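Local coordinates for protein rhamnogalacturonan endolyase YesW (Bacillus subtilis, PDB 2ZUX) that cleaves the rhamnogalacturonan backbone of plant cell-wall pectin by endo-type elimination, releasing oligosaccharides, and needs calcium or manganese for activity, at residues A[176-188]-A[266-280]. Residues are numbered along the deposited sequence; the frame is centred on the assembly and turned at random.
Sequences AHYTQFMVYDLDG and DRFLAGIAYLDGQRP. With CA (calcium ion), chain G.
I272 CG2 sits 3.8 Å from the centroid of the Y184 ring and 4° off the ring normal, a CH-pi contact over the face that marks the tight part of this interface. P280 CB approaches Y184 CE2 obliquely (3.6 Å), while Y274 OH lies in the ring plane at its edge, 2.6 Å from Y184 OH, with the two tyrosine side chains nearly perpendicular. L186 CD2 and Y184 CB both reach I272 CD1. With a leucine in place of Y184, I272 CG2 would probably lose the flat face it rests on and Y274 OH its hydroxyl neighbour, although Y274 also bonds Q4 O. M182 bends at chi2 (-60°), which brings SD to 3.6 Å from G271 CA.

Strands 182-184 and 268-273 run 14° from parallel with axes 7.6 Å apart, too far for sheet pairing; each is an outermost strand of its own four-stranded antiparallel sheet, so between the strands it is side chains that join two neighbouring blades of the beta-propeller. The loop end differs: F268 N donates to H177 O (3.1 Å) in the carbonyl plane, and R267 NH1 stands 3.2 Å above the centre of the H177 imidazole, its guanidinium having its strongest polar partner in N263.

The looser side follows the calcium loop. D185 OD1 and D187 OD1 bind the ion, whose site D189, E193 and the backbone O of K191 help complete; D185 OD2 accepts from G190 N. R279 NH2 makes a weak bond to D187 O (3.0 Å), water 4 bridges R279 NE and L186 O, and both D187 and R279 are partly exposed.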
ATOM      1  N   ALA A 176       4.470  11.318   9.801  1.00  9.17           N
ATOM      2  CA  ALA A 176       4.500  10.441   8.627  1.00  9.09           C
ATOM      3  C   ALA A 176       5.694   9.493   8.598  1.00  8.92           C
ATOM      4  O   ALA A 176       5.583   8.366   8.102  1.00  8.84           O
ATOM      5  CB  ALA A 176       4.456  11.271   7.355  1.00  9.22           C
ATOM      6  N   HIS A 177       6.835   9.951   9.106  1.00  8.91           N
ATOM      7  CA  HIS A 177       8.090   9.235   8.910  1.00  8.85           C
ATOM      8  C   HIS A 177       8.475   8.349  10.067  1.00  9.06           C
ATOM      9  O   HIS A 177       9.518   7.693  10.010  1.00  8.78           O
ATOM     10  CB  HIS A 177       9.188  10.235   8.562  1.00  9.46           C
ATOM     11  CG  HIS A 177       8.833  11.051   7.373  1.00  8.91           C
ATOM     12  ND1 HIS A 177       8.751  10.512   6.105  1.00 10.66           N
ATOM     13  CD2 HIS A 177       8.411  12.332   7.269  1.00 10.77           C
ATOM     14  CE1 HIS A 177       8.345  11.446   5.264  1.00 10.65           C
ATOM     15  NE2 HIS A 177       8.135  12.560   5.946  1.00 10.69           N
ATOM     16  N   TYR A 178       7.620   8.304  11.090  1.00  8.42           N
ATOM     17  CA  TYR A 178       7.906   7.521  12.291  1.00  8.99           C
ATOM     18  C   TYR A 178       7.347   6.088  12.168  1.00  9.18           C
ATOM     19  O   TYR A 178       8.003   5.237  11.578  1.00  9.47           O
ATOM     20  CB  TYR A 178       7.452   8.288  13.551  1.00  9.13           C
ATOM     21  CG  TYR A 178       8.250   9.569  13.771  1.00  9.35           C
ATOM     22  CD1 TYR A 178       9.519   9.532  14.368  1.00  9.03           C
ATOM     23  CD2 TYR A 178       7.758  10.804  13.336  1.00 10.04           C
ATOM     24  CE1 TYR A 178      10.258  10.693  14.553  1.00  9.58           C
ATOM     25  CE2 TYR A 178       8.492  11.981  13.516  1.00 10.07           C
ATOM     26  CZ  TYR A 178       9.741  11.902  14.119  1.00  9.73           C
ATOM     27  OH  TYR A 178      10.487  13.054  14.287  1.00 10.13           O
ATOM     28  N   THR A 179       6.139   5.820  12.664  1.00  9.63           N
ATOM     29  CA  THR A 179       5.584   4.463  12.616  1.00  9.77           C
ATOM     30  C   THR A 179       5.271   4.045  11.188  1.00  9.11           C
ATOM     31  O   THR A 179       4.540   4.739  10.470  1.00  9.31           O
ATOM     32  CB  THR A 179       4.304   4.353  13.465  1.00  9.58           C
ATOM     33  OG1 THR A 179       4.625   4.646  14.831  1.00  9.85           O
ATOM     34  CG2 THR A 179       3.705   2.961  13.390  1.00 10.22           C
ATOM     35  N   GLN A 180       5.830   2.892  10.809  1.00  9.07           N
ATOM     36  CA  GLN A 180       5.603   2.243   9.520  1.00  8.93           C
ATOM     37  C   GLN A 180       5.125   0.830   9.841  1.00  9.16           C
ATOM     38  O   GLN A 180       5.894   0.020  10.350  1.00  9.89           O
ATOM     39  CB  GLN A 180       6.906   2.217   8.706  1.00  9.23           C
ATOM     40  CG  GLN A 180       7.657   3.551   8.661  1.00  8.91           C
ATOM     41  CD  GLN A 180       6.812   4.723   8.180  1.00  9.56           C
ATOM     42  OE1 GLN A 180       5.854   4.572   7.417  1.00 10.06           O
ATOM     43  NE2 GLN A 180       7.182   5.917   8.630  1.00  9.62           N
ATOM     44  N   PHE A 181       3.850   0.547   9.594  1.00  9.07           N
ATOM     45  CA  PHE A 181       3.260  -0.700  10.086  1.00  9.23           C
ATOM     46  C   PHE A 181       2.994  -1.718   8.995  1.00  9.47           C
ATOM     47  O   PHE A 181       2.388  -1.415   7.969  1.00  9.48           O
ATOM     48  CB  PHE A 181       2.029  -0.437  10.971  1.00  9.75           C
ATOM     49  CG  PHE A 181       0.879   0.263  10.272  1.00  9.52           C
ATOM     50  CD1 PHE A 181      -0.245  -0.453   9.881  1.00 10.95           C
ATOM     51  CD2 PHE A 181       0.901   1.640  10.042  1.00 10.54           C
ATOM     52  CE1 PHE A 181      -1.313   0.183   9.254  1.00  9.88           C
ATOM     53  CE2 PHE A 181      -0.163   2.278   9.398  1.00 10.94           C
ATOM     54  CZ  PHE A 181      -1.263   1.547   9.006  1.00 10.83           C
ATOM     55  N   MET A 182       3.488  -2.931   9.226  1.00  9.10           N
ATOM     56  CA  MET A 182       3.370  -4.019   8.270  1.00  9.34           C
ATOM     57  C   MET A 182       2.319  -5.003   8.728  1.00  9.55           C
ATOM     58  O   MET A 182       2.355  -5.484   9.861  1.00 10.73           O
ATOM     59  CB  MET A 182       4.713  -4.728   8.096  1.00 10.01           C
ATOM     60  CG  MET A 182       5.732  -3.926   7.298  1.00 10.27           C
ATOM     61  SD  MET A 182       5.172  -3.538   5.620  1.00 11.48           S
ATOM     62  CE  MET A 182       4.952  -1.759   5.722  1.00 11.11           C
ATOM     63  N   VAL A 183       1.388  -5.296   7.833  1.00  9.59           N
ATOM     64  CA  VAL A 183       0.329  -6.258   8.117  1.00  9.38           C
ATOM     65  C   VAL A 183       0.465  -7.394   7.122  1.00  9.69           C
ATOM     66  O   VAL A 183       0.379  -7.180   5.913  1.00  9.60           O
ATOM     67  CB  VAL A 183      -1.075  -5.609   8.016  1.00  9.47           C
ATOM     68  CG1 VAL A 183      -2.157  -6.619   8.389  1.00  9.45           C
ATOM     69  CG2 VAL A 183      -1.163  -4.360   8.900  1.00  9.74           C
ATOM     70  N   TYR A 184       0.695  -8.604   7.620  1.00  9.66           N
ATOM     71  CA  TYR A 184       0.965  -9.716   6.719  1.00  9.64           C
ATOM     72  C   TYR A 184       0.977 -11.006   7.497  1.00  9.81           C
ATOM     73  O   TYR A 184       1.288 -11.017   8.686  1.00 10.00           O
ATOM     74  CB  TYR A 184       2.330  -9.532   6.023  1.00  9.88           C
ATOM     75  CG  TYR A 184       2.321 -10.066   4.608  1.00  9.64           C
ATOM     76  CD1 TYR A 184       1.827  -9.291   3.563  1.00  9.46           C
ATOM     77  CD2 TYR A 184       2.787 -11.351   4.312  1.00 10.56           C
ATOM     78  CE1 TYR A 184       1.794  -9.771   2.269  1.00 10.10           C
ATOM     79  CE2 TYR A 184       2.747 -11.846   3.008  1.00 10.12           C
ATOM     80  CZ  TYR A 184       2.256 -11.043   1.992  1.00  9.99           C
ATOM     81  OH  TYR A 184       2.191 -11.495   0.689  1.00 11.03           O
ATOM     82  N   ASP A 185       0.643 -12.096   6.810  1.00  9.86           N
ATOM     83  CA  ASP A 185       0.814 -13.427   7.384  1.00 10.71           C
ATOM     84  C   ASP A 185       2.281 -13.826   7.225  1.00 10.84           C
ATOM     85  O   ASP A 185       2.654 -14.490   6.256  1.00 11.39           O
ATOM     86  CB  ASP A 185      -0.114 -14.434   6.706  1.00 10.56           C
ATOM     87  CG  ASP A 185       0.005 -15.826   7.280  1.00 10.91           C
ATOM     88  OD1 ASP A 185       0.580 -15.987   8.379  1.00 10.81           O
ATOM     89  OD2 ASP A 185      -0.481 -16.759   6.599  1.00 11.43           O
ATOM     90  N   LEU A 186       3.109 -13.403   8.178  1.00 11.40           N
ATOM     91  CA  LEU A 186       4.547 -13.635   8.121  1.00 12.04           C
ATOM     92  C   LEU A 186       4.932 -15.092   8.313  1.00 12.60           C
ATOM     93  O   LEU A 186       5.906 -15.547   7.714  1.00 12.11           O
ATOM     94  CB  LEU A 186       5.274 -12.786   9.169  1.00 12.66           C
ATOM     95  CG  LEU A 186       5.404 -11.293   8.857  1.00 13.95           C
ATOM     96  CD1 LEU A 186       5.804 -10.526  10.113  1.00 15.41           C
ATOM     97  CD2 LEU A 186       6.392 -11.042   7.734  1.00 15.52           C
ATOM     98  N   ASP A 187       4.193 -15.813   9.155  1.00 13.24           N
ATOM     99  CA  ASP A 187       4.578 -17.197   9.491  1.00 14.23           C
ATOM    100  C   ASP A 187       3.856 -18.276   8.674  1.00 14.68           C
ATOM    101  O   ASP A 187       4.231 -19.454   8.744  1.00 15.15           O
ATOM    102  CB  ASP A 187       4.493 -17.466  11.004  1.00 14.50           C
ATOM    103  CG  ASP A 187       3.089 -17.335  11.556  1.00 15.46           C
ATOM    104  OD1 ASP A 187       2.145 -17.054  10.792  1.00 13.85           O
ATOM    105  OD2 ASP A 187       2.930 -17.517  12.783  1.00 17.68           O
ATOM    106  N   GLY A 188       2.852 -17.877   7.896  1.00 14.45           N
ATOM    107  CA  GLY A 188       2.187 -18.786   6.963  1.00 14.89           C
ATOM    108  C   GLY A 188       1.151 -19.717   7.556  1.00 15.46           C
ATOM    109  O   GLY A 188       0.932 -20.810   7.027  1.00 15.96           O
ATOM    110  N   ASP A 266      15.527   9.536  12.287  1.00 10.01           N
ATOM    111  CA  ASP A 266      14.196   8.980  12.470  1.00 10.01           C
ATOM    112  C   ASP A 266      13.415   8.912  11.162  1.00  9.67           C
ATOM    113  O   ASP A 266      12.195   9.090  11.137  1.00 10.02           O
ATOM    114  CB  ASP A 266      13.438   9.774  13.538  1.00 10.18           C
ATOM    115  CG  ASP A 266      13.864   9.417  14.954  1.00 11.11           C
ATOM    116  OD1 ASP A 266      14.575   8.404  15.146  1.00 11.67           O
ATOM    117  OD2 ASP A 266      13.475  10.179  15.872  1.00 11.00           O
ATOM    118  N   ARG A 267      14.128   8.615  10.078  1.00  9.37           N
ATOM    119  CA  ARG A 267      13.511   8.459   8.765  1.00  9.35           C
ATOM    120  C   ARG A 267      13.330   6.982   8.481  1.00  9.08           C
ATOM    121  O   ARG A 267      14.264   6.300   8.056  1.00  9.66           O
ATOM    122  CB  ARG A 267      14.366   9.137   7.690  1.00  9.69           C
ATOM    123  CG  ARG A 267      14.436  10.657   7.845  1.00  9.57           C
ATOM    124  CD  ARG A 267      13.091  11.295   7.561  1.00  9.98           C
ATOM    125  NE  ARG A 267      13.202  12.746   7.564  1.00 10.06           N
ATOM    126  CZ  ARG A 267      12.376  13.557   6.917  1.00 10.23           C
ATOM    127  NH1 ARG A 267      11.381  13.064   6.195  1.00 10.80           N
ATOM    128  NH2 ARG A 267      12.565  14.870   6.969  1.00 11.87           N
ATOM    129  N   PHE A 268      12.129   6.480   8.735  1.00  9.15           N
ATOM    130  CA  PHE A 268      11.867   5.043   8.653  1.00  8.82           C
ATOM    131  C   PHE A 268      11.059   4.669   7.427  1.00  8.98           C
ATOM    132  O   PHE A 268      10.181   5.426   6.991  1.00  9.34           O
ATOM    133  CB  PHE A 268      11.108   4.575   9.901  1.00  9.36           C
ATOM    134  CG  PHE A 268      11.862   4.787  11.178  1.00  8.72           C
ATOM    135  CD1 PHE A 268      12.856   3.891  11.565  1.00  9.33           C
ATOM    136  CD2 PHE A 268      11.608   5.894  11.975  1.00  9.60           C
ATOM    137  CE1 PHE A 268      13.567   4.078  12.754  1.00 10.34           C
ATOM    138  CE2 PHE A 268      12.306   6.097  13.159  1.00  9.92           C
ATOM    139  CZ  PHE A 268      13.299   5.196  13.540  1.00 10.33           C
ATOM    140  N   LEU A 269      11.346   3.477   6.906  1.00  8.70           N
ATOM    141  CA  LEU A 269      10.491   2.795   5.929  1.00  9.21           C
ATOM    142  C   LEU A 269      10.394   1.333   6.346  1.00  8.89           C
ATOM    143  O   LEU A 269      11.089   0.891   7.266  1.00  8.97           O
ATOM    144  CB  LEU A 269      11.034   2.931   4.499  1.00  9.52           C
ATOM    145  CG  LEU A 269      11.274   4.345   3.972  1.00  9.23           C
ATOM    146  CD1 LEU A 269      12.082   4.285   2.678  1.00 10.50           C
ATOM    147  CD2 LEU A 269       9.944   5.066   3.777  1.00 10.23           C
ATOM    148  N   ALA A 270       9.506   0.589   5.703  1.00  8.91           N
ATOM    149  CA  ALA A 270       9.348  -0.825   6.011  1.00  9.55           C
ATOM    150  C   ALA A 270       8.687  -1.496   4.838  1.00  9.26           C
ATOM    151  O   ALA A 270       8.073  -0.839   3.991  1.00  9.76           O
ATOM    152  CB  ALA A 270       8.516  -1.028   7.291  1.00  9.97           C
ATOM    153  N   GLY A 271       8.801  -2.818   4.783  1.00  9.46           N
ATOM    154  CA  GLY A 271       8.185  -3.573   3.718  1.00  9.70           C
ATOM    155  C   GLY A 271       8.065  -5.047   4.023  1.00  9.81           C
ATOM    156  O   GLY A 271       8.647  -5.546   4.989  1.00 10.55           O
ATOM    157  N   ILE A 272       7.280  -5.723   3.192  1.00  9.66           N
ATOM    158  CA  ILE A 272       7.261  -7.184   3.124  1.00  9.89           C
ATOM    159  C   ILE A 272       7.906  -7.591   1.802  1.00  9.70           C
ATOM    160  O   ILE A 272       7.568  -7.051   0.753  1.00  9.54           O
ATOM    161  CB  ILE A 272       5.820  -7.730   3.173  1.00  9.96           C
ATOM    162  CG1 ILE A 272       5.105  -7.334   4.479  1.00  9.81           C
ATOM    163  CG2 ILE A 272       5.807  -9.241   2.964  1.00 11.05           C
ATOM    164  CD1 ILE A 272       5.687  -7.906   5.764  1.00 10.87           C
ATOM    165  N   ALA A 273       8.848  -8.534   1.865  1.00  9.89           N
ATOM    166  CA  ALA A 273       9.584  -8.998   0.687  1.00 10.22           C
ATOM    167  C   ALA A 273       9.787 -10.507   0.762  1.00 10.10           C
ATOM    168  O   ALA A 273      10.148 -11.023   1.816  1.00 10.82           O
ATOM    169  CB  ALA A 273      10.932  -8.315   0.613  1.00 10.17           C
ATOM    170  N   TYR A 274       9.579 -11.200  -0.354  1.00 10.32           N
ATOM    171  CA  TYR A 274       9.811 -12.648  -0.411  1.00 10.36           C
ATOM    172  C   TYR A 274      11.271 -12.892  -0.788  1.00 10.96           C
ATOM    173  O   TYR A 274      11.590 -13.252  -1.930  1.00 10.75           O
ATOM    174  CB  TYR A 274       8.852 -13.317  -1.401  1.00 10.62           C
ATOM    175  CG  TYR A 274       7.425 -13.433  -0.905  1.00 10.44           C
ATOM    176  CD1 TYR A 274       6.779 -14.672  -0.881  1.00 11.06           C
ATOM    177  CD2 TYR A 274       6.720 -12.317  -0.439  1.00 11.33           C
ATOM    178  CE1 TYR A 274       5.469 -14.793  -0.420  1.00 11.45           C
ATOM    179  CE2 TYR A 274       5.410 -12.429   0.025  1.00 11.21           C
ATOM    180  CZ  TYR A 274       4.793 -13.667   0.033  1.00 10.68           C
ATOM    181  OH  TYR A 274       3.506 -13.780   0.484  1.00 11.56           O
ATOM    182  N   LEU A 275      12.150 -12.688   0.190  1.00 11.17           N
ATOM    183  CA  LEU A 275      13.598 -12.787  -0.023  1.00 11.93           C
ATOM    184  C   LEU A 275      14.056 -14.188  -0.401  1.00 12.24           C
ATOM    185  O   LEU A 275      15.052 -14.343  -1.120  1.00 12.72           O
ATOM    186  CB  LEU A 275      14.345 -12.300   1.219  1.00 11.82           C
ATOM    187  CG  LEU A 275      13.997 -10.885   1.697  1.00 11.68           C
ATOM    188  CD1 LEU A 275      14.630 -10.625   3.042  1.00 13.30           C
ATOM    189  CD2 LEU A 275      14.413  -9.838   0.677  1.00 12.31           C
ATOM    190  N   ASP A 276      13.321 -15.192   0.067  1.00 12.79           N
ATOM    191  CA  ASP A 276      13.640 -16.583  -0.263  1.00 13.09           C
ATOM    192  C   ASP A 276      12.840 -17.114  -1.458  1.00 13.89           C
ATOM    193  O   ASP A 276      12.993 -18.273  -1.845  1.00 14.15           O
ATOM    194  CB  ASP A 276      13.538 -17.504   0.973  1.00 13.36           C
ATOM    195  CG  ASP A 276      12.115 -17.704   1.470  1.00 13.02           C
ATOM    196  OD1 ASP A 276      11.163 -17.416   0.727  1.00 13.04           O
ATOM    197  OD2 ASP A 276      11.960 -18.178   2.619  1.00 15.13           O
ATOM    198  N   GLY A 277      12.000 -16.263  -2.048  1.00 13.54           N
ATOM    199  CA  GLY A 277      11.229 -16.611  -3.239  1.00 14.22           C
ATOM    200  C   GLY A 277       9.963 -17.408  -2.986  1.00 14.12           C
ATOM    201  O   GLY A 277       9.239 -17.735  -3.927  1.00 15.59           O
ATOM    202  N   GLN A 278       9.688 -17.724  -1.724  1.00 14.06           N
ATOM    203  CA  GLN A 278       8.530 -18.558  -1.403  1.00 14.68           C
ATOM    204  C   GLN A 278       7.664 -17.968  -0.295  1.00 13.27           C
ATOM    205  O   GLN A 278       6.435 -18.012  -0.361  1.00 12.69           O
ATOM    206  CB  GLN A 278       8.984 -19.977  -1.024  1.00 14.86           C
ATOM    207  CG  GLN A 278       7.835 -20.957  -0.809  1.00 17.35           C
ATOM    208  CD  GLN A 278       8.263 -22.282  -0.200  1.00 18.23           C
ATOM    209  OE1 GLN A 278       9.225 -22.911  -0.647  1.00 23.38           O
ATOM    210  NE2 GLN A 278       7.526 -22.725   0.814  1.00 21.99           N
ATOM    211  N   ARG A 279       8.318 -17.433   0.732  1.00 12.40           N
ATOM    212  CA  ARG A 279       7.636 -16.955   1.930  1.00 12.09           C
ATOM    213  C   ARG A 279       8.041 -15.527   2.265  1.00 11.54           C
ATOM    214  O   ARG A 279       9.129 -15.098   1.894  1.00 11.71           O
ATOM    215  CB  ARG A 279       7.933 -17.878   3.106  1.00 11.92           C
ATOM    216  CG  ARG A 279       7.286 -19.251   2.960  1.00 13.06           C
ATOM    217  CD  ARG A 279       7.810 -20.207   4.018  1.00 14.71           C
ATOM    218  NE  ARG A 279       7.253 -19.916   5.337  1.00 14.77           N
ATOM    219  CZ  ARG A 279       7.477 -20.644   6.432  1.00 16.87           C
ATOM    220  NH1 ARG A 279       8.268 -21.711   6.376  1.00 18.93           N
ATOM    221  NH2 ARG A 279       6.914 -20.307   7.585  1.00 17.84           N
ATOM    222  N   PRO A 280       7.149 -14.785   2.949  1.00 11.04           N
ATOM    223  CA  PRO A 280       7.434 -13.380   3.253  1.00 11.07           C
ATOM    224  C   PRO A 280       8.496 -13.187   4.327  1.00 11.28           C
ATOM    225  O   PRO A 280       8.603 -14.000   5.257  1.00 11.51           O
ATOM    226  CB  PRO A 280       6.090 -12.858   3.758  1.00 11.23           C
ATOM    227  CG  PRO A 280       5.418 -14.070   4.346  1.00 11.02           C
ATOM    228  CD  PRO A 280       5.811 -15.189   3.420  1.00 11.43           C
TER
HETATM  229 CA    CA G 633       0.275 -15.717  10.779  1.00 11.95          CA
HETATM  230  O   HOH W   1      10.389   8.158   6.205  1.00 11.57           O
HETATM  231  O   HOH W   2      12.851  12.816  15.497  1.00 11.76           O
HETATM  232  O   HOH W   3       8.607 -14.650   7.970  1.00 11.66           O
HETATM  233  O   HOH W   4       5.603 -17.749   6.027  1.00 13.39           O
HETATM  234  O   HOH W   5      -0.619 -16.263  12.994  1.00 23.66           O